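Local structure of outer membrane protein (2FI9) at residues V71-G77 and S97-T103; I47-P52 and A122-A126. The protein is of unknown function but belongs to the DUF498/DUF598 family and carries the name outer membrane protein. All coordinates share one frame; numbering follows the deposited sequence.

Interaction 1: residues V71-G77 and S97-T103; sequences VLLIGTG and SSDTMST
Ser97 and Val71 begin a parallel pairing in which Ser97 O receives the amide of Leu72 (2.8 Å from Leu72 N to Ser97 O), while CG2 of Val71 rests 3.4 Å from the same oxygen. On the other face of the sheet, Ser98 CB lies 4.0 Å from Leu72 CB, and both side chains touch Leu91 of helix 85-93. Asp99 N donates to Leu72 O and Asp99 O accepts from Ile74 N, so both polar backbone groups of this residue are used. The two strands and helix 85-93 between them form a beta-alpha-beta crossover, with 97-101 as the outermost strand of a mixed sheet. Thr100 packs CG2 4.0 Å from Ile74 CB, whereas its OG1 bonds to Leu81 O. Met101 returns to the face of Leu73: its chain bends at chi3 (73°) and carries CE back to Leu73 CD2, 3.9 Å away. Its backbone accepts from Thr76 N at Met101 O. Beyond Ser102, which N-caps helix 103-115, Thr103 grips Gly77 twice. Thr103 N lies 2.7 Å from Gly77 O, on a lone pair in the carbonyl plane, and Thr103 OG1, also hydrogen-bonded to Phe125 O, accepts from Gly77 N at 3.0 Å.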
ATOM      1  N   VAL A  71      -8.041   3.594   6.395  1.00 33.72           N
ATOM      2  CA  VAL A  71      -8.252   2.992   5.064  1.00 33.65           C
ATOM      3  C   VAL A  71      -6.938   2.489   4.461  1.00 33.37           C
ATOM      4  O   VAL A  71      -5.911   3.181   4.512  1.00 33.77           O
ATOM      5  CB  VAL A  71      -9.028   3.951   4.082  1.00 33.19           C
ATOM      6  CG1 VAL A  71      -8.347   5.272   3.931  1.00 35.75           C
ATOM      7  CG2 VAL A  71      -9.241   3.306   2.692  1.00 34.04           C
ATOM      8  N   LEU A  72      -6.976   1.253   3.962  1.00 33.05           N
ATOM      9  CA  LEU A  72      -5.859   0.666   3.259  1.00 32.12           C
ATOM     10  C   LEU A  72      -6.199   0.422   1.780  1.00 31.77           C
ATOM     11  O   LEU A  72      -7.172  -0.295   1.453  1.00 31.19           O
ATOM     12  CB  LEU A  72      -5.435  -0.650   3.924  1.00 31.99           C
ATOM     13  CG  LEU A  72      -4.307  -1.384   3.187  1.00 31.86           C
ATOM     14  CD1 LEU A  72      -2.988  -0.598   3.214  1.00 32.14           C
ATOM     15  CD2 LEU A  72      -4.130  -2.763   3.774  1.00 31.85           C
ATOM     16  N   LEU A  73      -5.401   1.012   0.893  1.00 30.14           N
ATOM     17  CA  LEU A  73      -5.536   0.750  -0.534  1.00 30.50           C
ATOM     18  C   LEU A  73      -4.532  -0.331  -0.867  1.00 30.57           C
ATOM     19  O   LEU A  73      -3.391  -0.281  -0.401  1.00 31.02           O
ATOM     20  CB  LEU A  73      -5.250   2.013  -1.350  1.00 30.77           C
ATOM     21  CG  LEU A  73      -6.057   3.235  -0.898  1.00 31.45           C
ATOM     22  CD1 LEU A  73      -5.551   4.501  -1.558  1.00 32.70           C
ATOM     23  CD2 LEU A  73      -7.544   3.013  -1.193  1.00 31.45           C
ATOM     24  N   ILE A  74      -4.966  -1.332  -1.632  1.00 30.21           N
ATOM     25  CA  ILE A  74      -4.094  -2.408  -2.028  1.00 30.09           C
ATOM     26  C   ILE A  74      -3.969  -2.444  -3.544  1.00 29.95           C
ATOM     27  O   ILE A  74      -4.950  -2.696  -4.276  1.00 29.73           O
ATOM     28  CB  ILE A  74      -4.598  -3.759  -1.467  1.00 30.62           C
ATOM     29  CG1 ILE A  74      -4.677  -3.663   0.063  1.00 31.17           C
ATOM     30  CG2 ILE A  74      -3.659  -4.895  -1.885  1.00 31.24           C
ATOM     31  CD1 ILE A  74      -5.545  -4.715   0.710  1.00 31.38           C
ATOM     32  N   GLY A  75      -2.759  -2.162  -4.015  1.00 30.40           N
ATOM     33  CA  GLY A  75      -2.459  -2.171  -5.448  1.00 29.78           C
ATOM     34  C   GLY A  75      -1.969  -3.561  -5.777  1.00 30.51           C
ATOM     35  O   GLY A  75      -0.889  -3.962  -5.308  1.00 30.55           O
ATOM     36  N   THR A  76      -2.773  -4.294  -6.561  1.00 30.25           N
ATOM     37  CA  THR A  76      -2.521  -5.711  -6.860  1.00 30.36           C
ATOM     38  C   THR A  76      -1.903  -5.954  -8.239  1.00 31.71           C
ATOM     39  O   THR A  76      -2.208  -6.972  -8.914  1.00 30.27           O
ATOM     40  CB  THR A  76      -3.807  -6.571  -6.730  1.00 30.91           C
ATOM     41  OG1 THR A  76      -4.830  -6.060  -7.597  1.00 29.84           O
ATOM     42  CG2 THR A  76      -4.314  -6.591  -5.297  1.00 29.44           C
ATOM     43  N   GLY A  77      -1.064  -5.019  -8.671  1.00 30.91           N
ATOM     44  CA  GLY A  77      -0.357  -5.138  -9.944  1.00 32.47           C
ATOM     45  C   GLY A  77      -1.161  -4.604 -11.122  1.00 33.06           C
ATOM     46  O   GLY A  77      -1.851  -3.592 -10.993  1.00 33.23           O
ATOM     47  N   SER A  97     -10.819  -0.140   6.845  1.00 34.28           N
ATOM     48  CA  SER A  97     -11.583  -0.313   5.629  1.00 35.96           C
ATOM     49  C   SER A  97     -10.582  -0.415   4.466  1.00 35.44           C
ATOM     50  O   SER A  97      -9.624   0.367   4.382  1.00 36.31           O
ATOM     51  CB  SER A  97     -12.649   0.791   5.477  1.00 36.29           C
ATOM     52  OG  SER A  97     -12.207   1.884   4.698  1.00 41.46           O
ATOM     53  N   SER A  98     -10.752  -1.416   3.614  1.00 34.80           N
ATOM     54  CA  SER A  98      -9.741  -1.689   2.605  1.00 34.50           C
ATOM     55  C   SER A  98     -10.321  -2.086   1.272  1.00 33.81           C
ATOM     56  O   SER A  98     -11.454  -2.570   1.182  1.00 32.21           O
ATOM     57  CB  SER A  98      -8.744  -2.750   3.101  1.00 35.27           C
ATOM     58  OG  SER A  98      -9.379  -4.005   3.289  1.00 38.94           O
ATOM     59  N   ASP A  99      -9.541  -1.881   0.222  1.00 32.69           N
ATOM     60  CA  ASP A  99     -10.005  -2.245  -1.090  1.00 32.97           C
ATOM     61  C   ASP A  99      -8.840  -2.479  -2.027  1.00 32.37           C
ATOM     62  O   ASP A  99      -7.765  -1.920  -1.846  1.00 33.65           O
ATOM     63  CB  ASP A  99     -10.945  -1.194  -1.637  1.00 32.91           C
ATOM     64  CG  ASP A  99     -11.913  -1.761  -2.644  1.00 35.54           C
ATOM     65  OD1 ASP A  99     -12.033  -3.022  -2.780  1.00 38.00           O
ATOM     66  OD2 ASP A  99     -12.563  -0.938  -3.316  1.00 38.09           O
ATOM     67  N   THR A 100      -9.062  -3.330  -3.021  1.00 31.52           N
ATOM     68  CA  THR A 100      -8.046  -3.629  -4.001  1.00 30.41           C
ATOM     69  C   THR A 100      -8.385  -2.932  -5.320  1.00 30.07           C
ATOM     70  O   THR A 100      -9.544  -2.613  -5.589  1.00 30.06           O
ATOM     71  CB  THR A 100      -7.950  -5.145  -4.226  1.00 29.84           C
ATOM     72  OG1 THR A 100      -9.207  -5.603  -4.707  1.00 31.04           O
ATOM     73  CG2 THR A 100      -7.635  -5.890  -2.896  1.00 30.66           C
ATOM     74  N   MET A 101      -7.362  -2.744  -6.143  1.00 29.46           N
ATOM     75  CA  MET A 101      -7.443  -2.086  -7.483  1.00 29.53           C
ATOM     76  C   MET A 101      -6.031  -2.279  -8.049  1.00 30.00           C
ATOM     77  O   MET A 101      -5.107  -2.672  -7.309  1.00 29.66           O
ATOM     78  CB  MET A 101      -7.743  -0.567  -7.335  1.00 29.38           C
ATOM     79  CG  MET A 101      -6.801   0.197  -6.334  1.00 28.39           C
ATOM     80  SD  MET A 101      -7.397   1.735  -5.536  1.00 25.67           S
ATOM     81  CE  MET A 101      -8.586   1.046  -4.371  1.00 29.70           C
ATOM     82  N   SER A 102      -5.849  -2.029  -9.334  1.00 30.39           N
ATOM     83  CA  SER A 102      -4.516  -2.075  -9.920  1.00 30.88           C
ATOM     84  C   SER A 102      -3.525  -1.178  -9.168  1.00 31.09           C
ATOM     85  O   SER A 102      -3.921  -0.242  -8.433  1.00 31.40           O
ATOM     86  CB  SER A 102      -4.584  -1.639 -11.381  1.00 30.58           C
ATOM     87  OG  SER A 102      -4.857  -0.250 -11.432  1.00 29.12           O
ATOM     88  N   THR A 103      -2.233  -1.459  -9.327  1.00 30.79           N
ATOM     89  CA  THR A 103      -1.201  -0.647  -8.674  1.00 29.43           C
ATOM     90  C   THR A 103      -1.305   0.813  -9.122  1.00 30.12           C
ATOM     91  O   THR A 103      -1.203   1.717  -8.299  1.00 29.64           O
ATOM     92  CB  THR A 103       0.206  -1.237  -8.876  1.00 29.27           C
ATOM     93  OG1 THR A 103       0.310  -2.429  -8.099  1.00 29.16           O
ATOM     94  CG2 THR A 103       1.340  -0.242  -8.413  1.00 28.37           C
TER

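Interaction 2: residues I47-P52 and A122-A126; sequences IDMTGP and ALLFA
A small hydrophobic cluster closes the C-terminal end of strand 120-124, where the loop after strand 43-47 wraps round the ring of Phe125 and reaches back to Leu123. Pro52 lies over one face of that ring. Pro52 N stands 3.6 Å above the ring plane, over its centre, and Pro52 CA is 3.6 Å from Phe125 CG. The proline ring adds a CH-pi contact: Pro52 CB is 4.1 Å from the ring centroid, 21° off the normal, and the two side chains run side by side in the same direction. Gly51 approaches obliquely, its carbonyl carbon 3.3 Å from Phe125 CE1.

Met49 comes to the edge of the ring instead. Its CB sits in the plane of the ring, 3.8 Å from Phe125 CD1, and the rest of the chain runs past the ring to the strand. There SD comes within 4.0 Å of Leu123 CD1, so one methionine spans both residues. Phe125 can enter the bend of the loop because CG is anti to its backbone N (chi1 -177°), which carries the ring outward from the strand end.

The chain turns at Asp48, the centre of an inverse gamma turn, with a weak bond from Met49 N to Ile47 O. In the fold, the contact lets the loop bridge strands that are not adjacent, since strand 36-40 lies between 43-47 and 120-124 in the mixed sheet. Ser36, next to this cluster, touches both Met49 and Phe125. Apolar neighbours extend the packing, with Pro54 and Ile59 against Leu123 and Leu81 against Pro52. Ile47 also lies beside Leu123, although the modelled contact between the two is doubtful.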
ATOM      1  N   ILE A  47       8.770  -4.025   0.829  1.00 35.85           N
ATOM      2  CA  ILE A  47       8.315  -5.354   1.192  1.00 36.67           C
ATOM      3  C   ILE A  47       8.557  -6.304   0.025  1.00 36.67           C
ATOM      4  O   ILE A  47       8.382  -5.952  -1.150  1.00 36.50           O
ATOM      5  CB  ILE A  47       6.838  -5.403   1.632  1.00 37.06           C
ATOM      6  CG1 ILE A  47       5.983  -4.512   0.753  1.00 38.26           C
ATOM      7  CG2 ILE A  47       6.702  -4.993   3.107  1.00 38.67           C
ATOM      8  CD1 ILE A  47       4.599  -5.004   0.594  1.00 41.74           C
ATOM      9  N   ASP A  48       8.973  -7.511   0.364  1.00 36.67           N
ATOM     10  CA  ASP A  48       9.373  -8.476  -0.625  1.00 36.77           C
ATOM     11  C   ASP A  48       8.180  -9.303  -1.063  1.00 35.76           C
ATOM     12  O   ASP A  48       8.043 -10.452  -0.654  1.00 36.43           O
ATOM     13  CB  ASP A  48      10.455  -9.377  -0.054  1.00 37.79           C
ATOM     14  CG  ASP A  48      11.246 -10.079  -1.133  1.00 41.42           C
ATOM     15  OD1 ASP A  48      11.372  -9.521  -2.254  1.00 44.80           O
ATOM     16  OD2 ASP A  48      11.747 -11.193  -0.856  1.00 44.43           O
ATOM     17  N   MET A  49       7.312  -8.711  -1.878  1.00 33.96           N
ATOM     18  CA  MET A  49       6.183  -9.447  -2.449  1.00 32.63           C
ATOM     19  C   MET A  49       6.674 -10.274  -3.654  1.00 32.28           C
ATOM     20  O   MET A  49       7.283  -9.736  -4.570  1.00 32.11           O
ATOM     21  CB  MET A  49       5.062  -8.482  -2.870  1.00 32.73           C
ATOM     22  CG  MET A  49       4.356  -7.751  -1.720  1.00 31.63           C
ATOM     23  SD  MET A  49       3.144  -6.509  -2.264  1.00 29.78           S
ATOM     24  CE  MET A  49       1.756  -7.600  -2.572  1.00 34.19           C
ATOM     25  N   THR A  50       6.437 -11.579  -3.642  1.00 32.19           N
ATOM     26  CA  THR A  50       6.763 -12.416  -4.814  1.00 31.76           C
ATOM     27  C   THR A  50       5.663 -12.352  -5.871  1.00 31.70           C
ATOM     28  O   THR A  50       5.839 -12.802  -7.017  1.00 29.95           O
ATOM     29  CB  THR A  50       6.912 -13.884  -4.440  1.00 32.16           C
ATOM     30  OG1 THR A  50       5.671 -14.342  -3.885  1.00 32.65           O
ATOM     31  CG2 THR A  50       8.053 -14.081  -3.457  1.00 32.32           C
ATOM     32  N   GLY A  51       4.522 -11.819  -5.458  1.00 31.91           N
ATOM     33  CA  GLY A  51       3.339 -11.801  -6.297  1.00 32.64           C
ATOM     34  C   GLY A  51       2.364 -10.741  -5.856  1.00 33.55           C
ATOM     35  O   GLY A  51       2.467 -10.227  -4.744  1.00 32.32           O
ATOM     36  N   PRO A  52       1.407 -10.411  -6.732  1.00 34.19           N
ATOM     37  CA  PRO A  52       0.485  -9.301  -6.526  1.00 35.21           C
ATOM     38  C   PRO A  52      -0.566  -9.494  -5.426  1.00 35.90           C
ATOM     39  O   PRO A  52      -1.186  -8.511  -5.013  1.00 36.37           O
ATOM     40  CB  PRO A  52      -0.176  -9.151  -7.894  1.00 34.99           C
ATOM     41  CG  PRO A  52      -0.078 -10.483  -8.500  1.00 35.46           C
ATOM     42  CD  PRO A  52       1.195 -11.072  -8.034  1.00 33.97           C
ATOM     43  N   ALA A 122      -1.183   2.492   2.015  1.00 31.75           N
ATOM     44  CA  ALA A 122      -1.189   1.756   0.749  1.00 31.31           C
ATOM     45  C   ALA A 122      -0.188   0.611   0.779  1.00 31.56           C
ATOM     46  O   ALA A 122       0.912   0.756   1.313  1.00 32.12           O
ATOM     47  CB  ALA A 122      -0.865   2.699  -0.404  1.00 31.72           C
ATOM     48  N   LEU A 123      -0.578  -0.530   0.211  1.00 31.39           N
ATOM     49  CA  LEU A 123       0.332  -1.615  -0.048  1.00 31.70           C
ATOM     50  C   LEU A 123       0.401  -1.711  -1.551  1.00 31.53           C
ATOM     51  O   LEU A 123      -0.620  -1.913  -2.197  1.00 32.10           O
ATOM     52  CB  LEU A 123      -0.221  -2.917   0.535  1.00 31.77           C
ATOM     53  CG  LEU A 123       0.570  -4.196   0.250  1.00 33.31           C
ATOM     54  CD1 LEU A 123       2.015  -4.074   0.651  1.00 32.56           C
ATOM     55  CD2 LEU A 123      -0.063  -5.406   0.974  1.00 33.85           C
ATOM     56  N   LEU A 124       1.589  -1.564  -2.121  1.00 31.04           N
ATOM     57  CA  LEU A 124       1.677  -1.431  -3.572  1.00 31.55           C
ATOM     58  C   LEU A 124       2.608  -2.464  -4.192  1.00 31.52           C
ATOM     59  O   LEU A 124       3.819  -2.395  -3.988  1.00 31.54           O
ATOM     60  CB  LEU A 124       2.123  -0.011  -3.944  1.00 31.05           C
ATOM     61  CG  LEU A 124       1.309   1.148  -3.346  1.00 31.08           C
ATOM     62  CD1 LEU A 124       2.010   2.482  -3.493  1.00 27.36           C
ATOM     63  CD2 LEU A 124      -0.081   1.252  -3.972  1.00 29.31           C
ATOM     64  N   PHE A 125       2.046  -3.407  -4.953  1.00 30.99           N
ATOM     65  CA  PHE A 125       2.863  -4.338  -5.719  1.00 30.60           C
ATOM     66  C   PHE A 125       3.466  -3.613  -6.897  1.00 30.85           C
ATOM     67  O   PHE A 125       2.754  -3.017  -7.687  1.00 30.51           O
ATOM     68  CB  PHE A 125       2.041  -5.507  -6.213  1.00 31.01           C
ATOM     69  CG  PHE A 125       2.837  -6.547  -6.961  1.00 30.85           C
ATOM     70  CD1 PHE A 125       3.705  -7.400  -6.283  1.00 29.30           C
ATOM     71  CD2 PHE A 125       2.683  -6.703  -8.338  1.00 31.30           C
ATOM     72  CE1 PHE A 125       4.424  -8.370  -6.965  1.00 29.66           C
ATOM     73  CE2 PHE A 125       3.391  -7.701  -9.032  1.00 31.65           C
ATOM     74  CZ  PHE A 125       4.260  -8.526  -8.347  1.00 29.15           C
ATOM     75  N   ALA A 126       4.786  -3.678  -7.009  1.00 30.87           N
ATOM     76  CA  ALA A 126       5.507  -2.963  -8.058  1.00 30.85           C
ATOM     77  C   ALA A 126       5.286  -3.663  -9.379  1.00 31.01           C
ATOM     78  O   ALA A 126       5.538  -4.852  -9.495  1.00 30.67           O
ATOM     79  CB  ALA A 126       6.970  -2.934  -7.744  1.00 30.92           C
TER

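The two interactions lie about 11 Å apart, centre to centre, and share one mixed sheet, in which strand 120-124 is the direct neighbour of strand 71-75. Along the chain the order is 47-52, 71-77, 97-103 and 122-126, so both segments of interaction 1 fall between those of interaction 2. They meet directly: Gly75 N is hydrogen-bonded to Leu123 O (2.8 Å) and Thr103 OG1 to Phe125 O. Pro52 CB also packs on Thr76 O. The residues that follow strands 71-75 and 97-101 and the loop after strand 43-47 thus meet beside the C-terminal end of strand 120-124, within a single compact chain.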